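Local coordinates for putative secreted protein (Streptomyces sp. SirexAA-E, PDB 4PEY) that hydrolyses laminarin and laminarioligosaccharides from their non-reducing ends as a family 55 exo-beta-1,3-glucanase, yielding glucose and laminaribiose, at residues R403-E408 / K459-P464; P464-I469 / D473-A478. The protein carries 1 engineered substitution. All coordinates share one frame; numbering follows the deposited sequence. Where two conformers were deposited one is given.

Contact 1. Residues R403-E408 / K459-P464; sequences RADHGE and KAYDAP. With BGC (beta-D-glucopyranose), chain B; BGC (beta-D-glucopyranose), chain C.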
loop_
_atom_site.group_PDB
_atom_site.type_symbol
_atom_site.label_atom_id
_atom_site.label_comp_id
_atom_site.label_asym_id
_atom_site.label_seq_id
_atom_site.Cartn_x
_atom_site.Cartn_y
_atom_site.Cartn_z
ATOM N N ARG A 403 -2.753 -0.782 -12.500
ATOM C CA ARG A 403 -2.572 -1.078 -13.915
ATOM C C ARG A 403 -1.565 -0.058 -14.454
ATOM O O ARG A 403 -1.779 1.152 -14.333
ATOM C CB ARG A 403 -3.897 -1.021 -14.683
ATOM C CG ARG A 403 -3.697 -1.140 -16.186
ATOM C CD ARG A 403 -4.997 -1.229 -16.980
ATOM N NE ARG A 403 -4.689 -1.157 -18.405
ATOM C CZ ARG A 403 -4.810 -0.068 -19.159
ATOM N NH1 ARG A 403 -5.297 1.065 -18.664
ATOM N NH2 ARG A 403 -4.455 -0.119 -20.427
ATOM N N ALA A 404 -0.453 -0.535 -15.014
ATOM C CA ALA A 404 0.642 0.365 -15.397
ATOM C C ALA A 404 0.210 1.402 -16.438
ATOM O O ALA A 404 -0.436 1.063 -17.431
ATOM C CB ALA A 404 1.837 -0.432 -15.931
ATOM N N ASP A 405 0.577 2.658 -16.197
ATOM C CA ASP A 405 0.331 3.752 -17.137
ATOM C C ASP A 405 1.566 4.095 -17.957
ATOM O O ASP A 405 1.491 4.870 -18.905
ATOM C CB ASP A 405 -0.098 4.999 -16.379
ATOM C CG ASP A 405 0.963 5.441 -15.403
ATOM O OD1 ASP A 405 1.767 6.344 -15.737
ATOM O OD2 ASP A 405 1.032 4.828 -14.318
ATOM N N HIS A 406 2.712 3.552 -17.557
ATOM C CA HIS A 406 3.964 3.803 -18.263
ATOM C C HIS A 406 4.857 2.580 -18.117
ATOM O O HIS A 406 4.572 1.698 -17.306
ATOM C CB HIS A 406 4.661 5.063 -17.729
ATOM C CG HIS A 406 5.086 4.961 -16.298
ATOM N ND1 HIS A 406 4.267 5.325 -15.248
ATOM C CD2 HIS A 406 6.250 4.546 -15.739
ATOM C CE1 HIS A 406 4.903 5.124 -14.106
ATOM N NE2 HIS A 406 6.107 4.648 -14.375
ATOM N N GLY A 407 5.926 2.524 -18.907
ATOM C CA GLY A 407 6.805 1.374 -18.920
ATOM C C GLY A 407 6.646 0.557 -20.189
ATOM O O GLY A 407 6.128 1.041 -21.200
ATOM N N GLU A 408 7.094 -0.692 -20.125
ATOM C CA GLU A 408 7.009 -1.617 -21.251
ATOM C C GLU A 408 5.779 -2.501 -21.138
ATOM O O GLU A 408 5.402 -2.914 -20.039
ATOM C CB GLU A 408 8.265 -2.490 -21.323
ATOM C CG GLU A 408 9.538 -1.729 -21.651
ATOM C CD GLU A 408 9.691 -1.463 -23.137
ATOM O OE1 GLU A 408 8.935 -2.065 -23.932
ATOM O OE2 GLU A 408 10.569 -0.655 -23.512
ATOM N N LYS A 459 -7.891 7.492 -12.956
ATOM C CA LYS A 459 -8.527 6.690 -13.994
ATOM C C LYS A 459 -7.518 6.334 -15.087
ATOM O O LYS A 459 -6.436 6.920 -15.155
ATOM C CB LYS A 459 -9.734 7.435 -14.576
ATOM C CG LYS A 459 -10.912 7.583 -13.591
ATOM C CD LYS A 459 -11.488 6.241 -13.124
ATOM C CE LYS A 459 -12.004 5.390 -14.275
ATOM N NZ LYS A 459 -12.468 4.037 -13.837
ATOM N N ALA A 460 -7.862 5.351 -15.913
ATOM C CA ALA A 460 -7.034 4.983 -17.065
ATOM C C ALA A 460 -6.748 6.202 -17.939
ATOM O O ALA A 460 -7.665 6.949 -18.269
ATOM C CB ALA A 460 -7.724 3.899 -17.892
ATOM N N TYR A 461 -5.487 6.392 -18.324
ATOM C CA TYR A 461 -5.113 7.530 -19.173
ATOM C C TYR A 461 -5.362 7.245 -20.651
ATOM O O TYR A 461 -5.460 8.175 -21.467
ATOM C CB TYR A 461 -3.635 7.897 -19.013
ATOM C CG TYR A 461 -3.177 8.258 -17.624
ATOM C CD1 TYR A 461 -4.085 8.574 -16.617
ATOM C CD2 TYR A 461 -1.821 8.293 -17.322
ATOM C CE1 TYR A 461 -3.645 8.911 -15.338
ATOM C CE2 TYR A 461 -1.374 8.629 -16.058
ATOM C CZ TYR A 461 -2.289 8.935 -15.072
ATOM O OH TYR A 461 -1.841 9.267 -13.817
ATOM N N ASP A 462 -5.428 5.962 -20.996
ATOM C CA ASP A 462 -5.273 5.559 -22.389
ATOM C C ASP A 462 -6.559 5.065 -23.053
ATOM O O ASP A 462 -6.517 4.434 -24.113
ATOM C CB ASP A 462 -4.155 4.502 -22.511
ATOM C CG ASP A 462 -4.301 3.331 -21.540
ATOM O OD1 ASP A 462 -5.202 3.334 -20.675
ATOM O OD2 ASP A 462 -3.471 2.403 -21.638
ATOM N N ALA A 463 -7.699 5.389 -22.455
ATOM C CA ALA A 463 -8.980 5.148 -23.109
ATOM C C ALA A 463 -8.971 5.864 -24.457
ATOM O O ALA A 463 -8.715 7.064 -24.517
ATOM C CB ALA A 463 -10.129 5.638 -22.243
ATOM N N PRO A 464 -9.230 5.129 -25.549
ATOM C CA PRO A 464 -9.063 5.754 -26.869
ATOM C C PRO A 464 -10.183 6.725 -27.239
ATOM O O PRO A 464 -9.957 7.663 -28.014
ATOM C CB PRO A 464 -9.041 4.554 -27.827
ATOM C CG PRO A 464 -9.734 3.459 -27.105
ATOM C CD PRO A 464 -9.425 3.670 -25.639
HETATM C C2 BGC B . -0.147 8.364 -10.946
HETATM C C3 BGC B . 0.699 7.098 -11.036
HETATM C C4 BGC B . 1.569 7.150 -12.282
HETATM C C5 BGC B . 2.415 8.413 -12.260
HETATM C C6 BGC B . 3.326 8.478 -13.476
HETATM C C1 BGC B . 0.686 9.630 -11.167
HETATM O O2 BGC B . -0.790 8.407 -9.680
HETATM O O3 BGC B . -0.142 5.966 -11.108
HETATM O O4 BGC B . 2.386 6.006 -12.365
HETATM O O5 BGC B . 1.544 9.520 -12.288
HETATM O O6 BGC B . 2.551 8.719 -14.628
HETATM C C2 BGC C . -0.031 13.019 -11.118
HETATM C C3 BGC C . 0.426 11.871 -12.009
HETATM C C4 BGC C . -0.041 12.110 -13.437
HETATM C C5 BGC C . 0.432 13.478 -13.900
HETATM C C6 BGC C . -0.028 13.740 -15.328
HETATM C C1 BGC C . 0.333 14.375 -11.710
HETATM O O2 BGC C . 0.607 12.894 -9.865
HETATM O O3 BGC C . -0.194 10.696 -11.442
HETATM O O4 BGC C . 0.458 11.078 -14.265
HETATM O O5 BGC C . -0.119 14.468 -13.048
HETATM O O6 BGC C . 0.476 14.988 -15.758
HETATM O O HOH W 1 -2.226 2.678 -19.048
#
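The sugar-binding wall of the active-site pocket is built here where Arg403, at the end of strand 399-403, and Asp405 in the loop after it meet Asp462 and Tyr461 in the loop after strand 450-458. Their buried tie is an end-on salt bridge. Arg403 NH1 donates to Asp462 OD1 at 3.0 Å, nearly straight (167°); Asp462 OD1 lies in the guanidinium plane and accepts through its syn lone pair. The bond from Arg403 NH2 to Asp462 OD2, also 3.0 Å, is more bent, in keeping with the 31° between the two planes, OD2 lying tilted from the guanidinium plane. With CG anti to the backbone N (chi1 172°) and the chain extended as far as NE, the arginine reaches straight across to the carboxylate. Its NE is held by the carbonyl of Asn415 and NH1 also by that of His437, which fixes the rotation of the group. A lysine in place of Arg403 would probably lose the two-pronged grip, leaving Asp462 at best one donor and some of these carbonyls without a mate. A water linked to Ala404 O and, weakly, to Asp462 OD2 bridges the loops.

Nearer the substrate, Asp405 CB comes up obliquely to the Tyr461 ring, 3.8 Å from CD2. Its carboxylate then faces the sugar: OD1 accepts from O6 and OD2 from O4 of the chain B glucose, each at 2.7 Å. Asp405 OD1 is also met, from above the carboxylate plane, by His406 ND1 at 2.7 Å. Tyr461, edge-to-face with His437 and Tyr499, brings its OH to 3.5 Å from C2 of the same glucose. One carboxylate reading two hydroxyls of what is probably the non-reducing-end glucose, with Tyr461 alongside, is consistent with the pocket of an exo-acting beta-helix glucanase of family 55.

Contact 2. Residues P464-I469 / D473-A478; sequences PDQAAI and DIKGYA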
loop_
_atom_site.group_PDB
_atom_site.type_symbol
_atom_site.label_atom_id
_atom_site.label_comp_id
_atom_site.label_asym_id
_atom_site.label_seq_id
_atom_site.Cartn_x
_atom_site.Cartn_y
_atom_site.Cartn_z
ATOM N N PRO A 464 -9.230 5.129 -25.549
ATOM C CA PRO A 464 -9.063 5.754 -26.869
ATOM C C PRO A 464 -10.183 6.725 -27.239
ATOM O O PRO A 464 -9.957 7.663 -28.014
ATOM C CB PRO A 464 -9.041 4.554 -27.827
ATOM C CG PRO A 464 -9.734 3.459 -27.105
ATOM C CD PRO A 464 -9.425 3.670 -25.639
ATOM N N ASP A 465 -11.376 6.492 -26.701
ATOM C CA ASP A 465 -12.522 7.332 -27.010
ATOM C C ASP A 465 -13.621 7.094 -25.984
ATOM O O ASP A 465 -13.494 6.228 -25.109
ATOM C CB ASP A 465 -13.032 7.082 -28.443
ATOM C CG ASP A 465 -13.316 5.611 -28.734
ATOM O OD1 ASP A 465 -13.063 5.183 -29.884
ATOM O OD2 ASP A 465 -13.800 4.882 -27.846
ATOM N N GLN A 466 -14.686 7.885 -26.078
ATOM C CA GLN A 466 -15.792 7.796 -25.137
ATOM C C GLN A 466 -16.447 6.411 -25.143
ATOM O O GLN A 466 -16.763 5.860 -24.085
ATOM C CB GLN A 466 -16.831 8.869 -25.452
ATOM C CG GLN A 466 -17.820 9.095 -24.326
ATOM C CD GLN A 466 -17.146 9.694 -23.104
ATOM O OE1 GLN A 466 -16.512 10.749 -23.198
ATOM N NE2 GLN A 466 -17.253 9.010 -21.953
ATOM N N ALA A 467 -16.633 5.849 -26.335
ATOM C CA ALA A 467 -17.278 4.545 -26.479
ATOM C C ALA A 467 -16.550 3.443 -25.714
ATOM O O ALA A 467 -17.176 2.489 -25.240
ATOM C CB ALA A 467 -17.375 4.173 -27.945
ATOM N N ALA A 468 -15.232 3.578 -25.601
ATOM C CA ALA A 468 -14.399 2.547 -24.986
ATOM C C ALA A 468 -14.682 2.381 -23.499
ATOM O O ALA A 468 -14.368 1.344 -22.921
ATOM C CB ALA A 468 -12.926 2.862 -25.205
ATOM N N ILE A 469 -15.262 3.405 -22.875
ATOM C CA ILE A 469 -15.570 3.313 -21.451
ATOM C C ILE A 469 -17.065 3.495 -21.181
ATOM O O ILE A 469 -17.469 3.790 -20.062
ATOM C CB ILE A 469 -14.752 4.338 -20.616
ATOM C CG1 ILE A 469 -15.011 5.783 -21.071
ATOM C CG2 ILE A 469 -13.264 3.983 -20.659
ATOM C CD1 ILE A 469 -14.326 6.834 -20.198
ATOM N N ASP A 473 -25.809 3.316 -19.563
ATOM C CA ASP A 473 -26.164 4.700 -19.850
ATOM C C ASP A 473 -25.247 5.684 -19.130
ATOM O O ASP A 473 -25.525 6.885 -19.086
ATOM C CB ASP A 473 -27.617 4.968 -19.459
ATOM C CG ASP A 473 -28.599 4.144 -20.266
ATOM O OD1 ASP A 473 -28.423 4.045 -21.500
ATOM O OD2 ASP A 473 -29.543 3.590 -19.664
ATOM N N ILE A 474 -24.164 5.173 -18.553
ATOM C CA ILE A 474 -23.219 6.014 -17.826
ATOM C C ILE A 474 -21.927 6.175 -18.623
ATOM O O ILE A 474 -21.408 5.202 -19.182
ATOM C CB ILE A 474 -22.922 5.422 -16.424
ATOM C CG1 ILE A 474 -24.212 5.383 -15.596
ATOM C CG2 ILE A 474 -21.825 6.205 -15.689
ATOM C CD1 ILE A 474 -24.072 4.630 -14.304
ATOM N N LYS A 475 -21.417 7.406 -18.688
ATOM C CA LYS A 475 -20.117 7.661 -19.296
ATOM C C LYS A 475 -19.007 7.281 -18.323
ATOM O O LYS A 475 -18.835 7.923 -17.289
ATOM C CB LYS A 475 -19.970 9.126 -19.698
ATOM C CG LYS A 475 -20.901 9.572 -20.808
ATOM C CD LYS A 475 -20.648 11.038 -21.099
ATOM C CE LYS A 475 -21.796 11.695 -21.845
ATOM N NZ LYS A 475 -21.626 13.178 -21.816
ATOM N N GLY A 476 -18.260 6.236 -18.647
ATOM C CA GLY A 476 -17.190 5.797 -17.771
ATOM C C GLY A 476 -17.653 4.868 -16.661
ATOM O O GLY A 476 -18.852 4.705 -16.403
ATOM N N TYR A 477 -16.673 4.249 -16.015
ATOM C CA TYR A 477 -16.880 3.388 -14.862
ATOM C C TYR A 477 -16.369 4.090 -13.625
ATOM O O TYR A 477 -15.234 4.565 -13.619
ATOM C CB TYR A 477 -16.137 2.061 -15.038
ATOM C CG TYR A 477 -16.672 1.186 -16.147
ATOM C CD1 TYR A 477 -16.344 1.430 -17.477
ATOM C CD2 TYR A 477 -17.495 0.102 -15.859
ATOM C CE1 TYR A 477 -16.840 0.619 -18.496
ATOM C CE2 TYR A 477 -17.988 -0.704 -16.858
ATOM C CZ TYR A 477 -17.664 -0.446 -18.173
ATOM O OH TYR A 477 -18.163 -1.277 -19.151
ATOM N N ALA A 478 -17.189 4.173 -12.581
ATOM C CA ALA A 478 -16.731 4.770 -11.324
ATOM C C ALA A 478 -15.380 4.203 -10.859
ATOM O O ALA A 478 -15.086 3.017 -11.044
ATOM C CB ALA A 478 -17.775 4.571 -10.229
#
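Ile469 O is approached by two neighbours: Gly476 N donates a weak, bent hydrogen bond to it (2.9 Å, 124° at the hydrogen), and Tyr477 brings its CE1 to 3.6 Å, the oxygen lying oblique to the ring. Tyr477 is steadied further out, its OH bonded to Lys440 NZ and its ring edge-to-face with Tyr441. Over Gly476 lies the Ile469 side chain, whose CD1 is 3.9 Å from the glycine CA. At the backbone angles found, a CB here would be jammed against the carbonyl O of Lys475, which by itself calls for glycine. The Ile469–Gly476 pair falls in register just beyond the short antiparallel strands 470-471 and 474-475, so it continues the base of a beta hairpin. On the incoming arm an Asx motif shapes the turn: Ala468 N reaches both Asp465 OD2, at 3.0 Å, and Asp465 O. Gln466 bends at chi2 (67°), which swings its amide back toward the hairpin, NE2 standing 3.5 Å from Lys475 CB where the two side chains cross at about a right angle. OE1 of Gln466 accepts from Arg507 N, while the extended Lys475 carries its ammonium to a salt bridge with Glu537.

How the contacts relate
Contacts 1 and 2 follow one another along the chain and share Pro464, where the pocket loop passes into the turn that leads to the hairpin; their centres are 15 Å apart. Lys459 of contact 1 joins them directly, its NZ lying 2.8 Å from Tyr477 O of contact 2, probably a hydrogen bond, while also pairing with Asp442. Nonpolar packing adds to this, with Ala463 CB 3.9 Å from Ile469 CG2. Contact 1 meets the glucose itself, whereas contact 2 stands behind it: the side chain of Ile469 comes within about 9 Å of that of Arg403 and about 11 Å of that of Tyr461. The pair illustrates a sugar-contacting layer followed by an outer one.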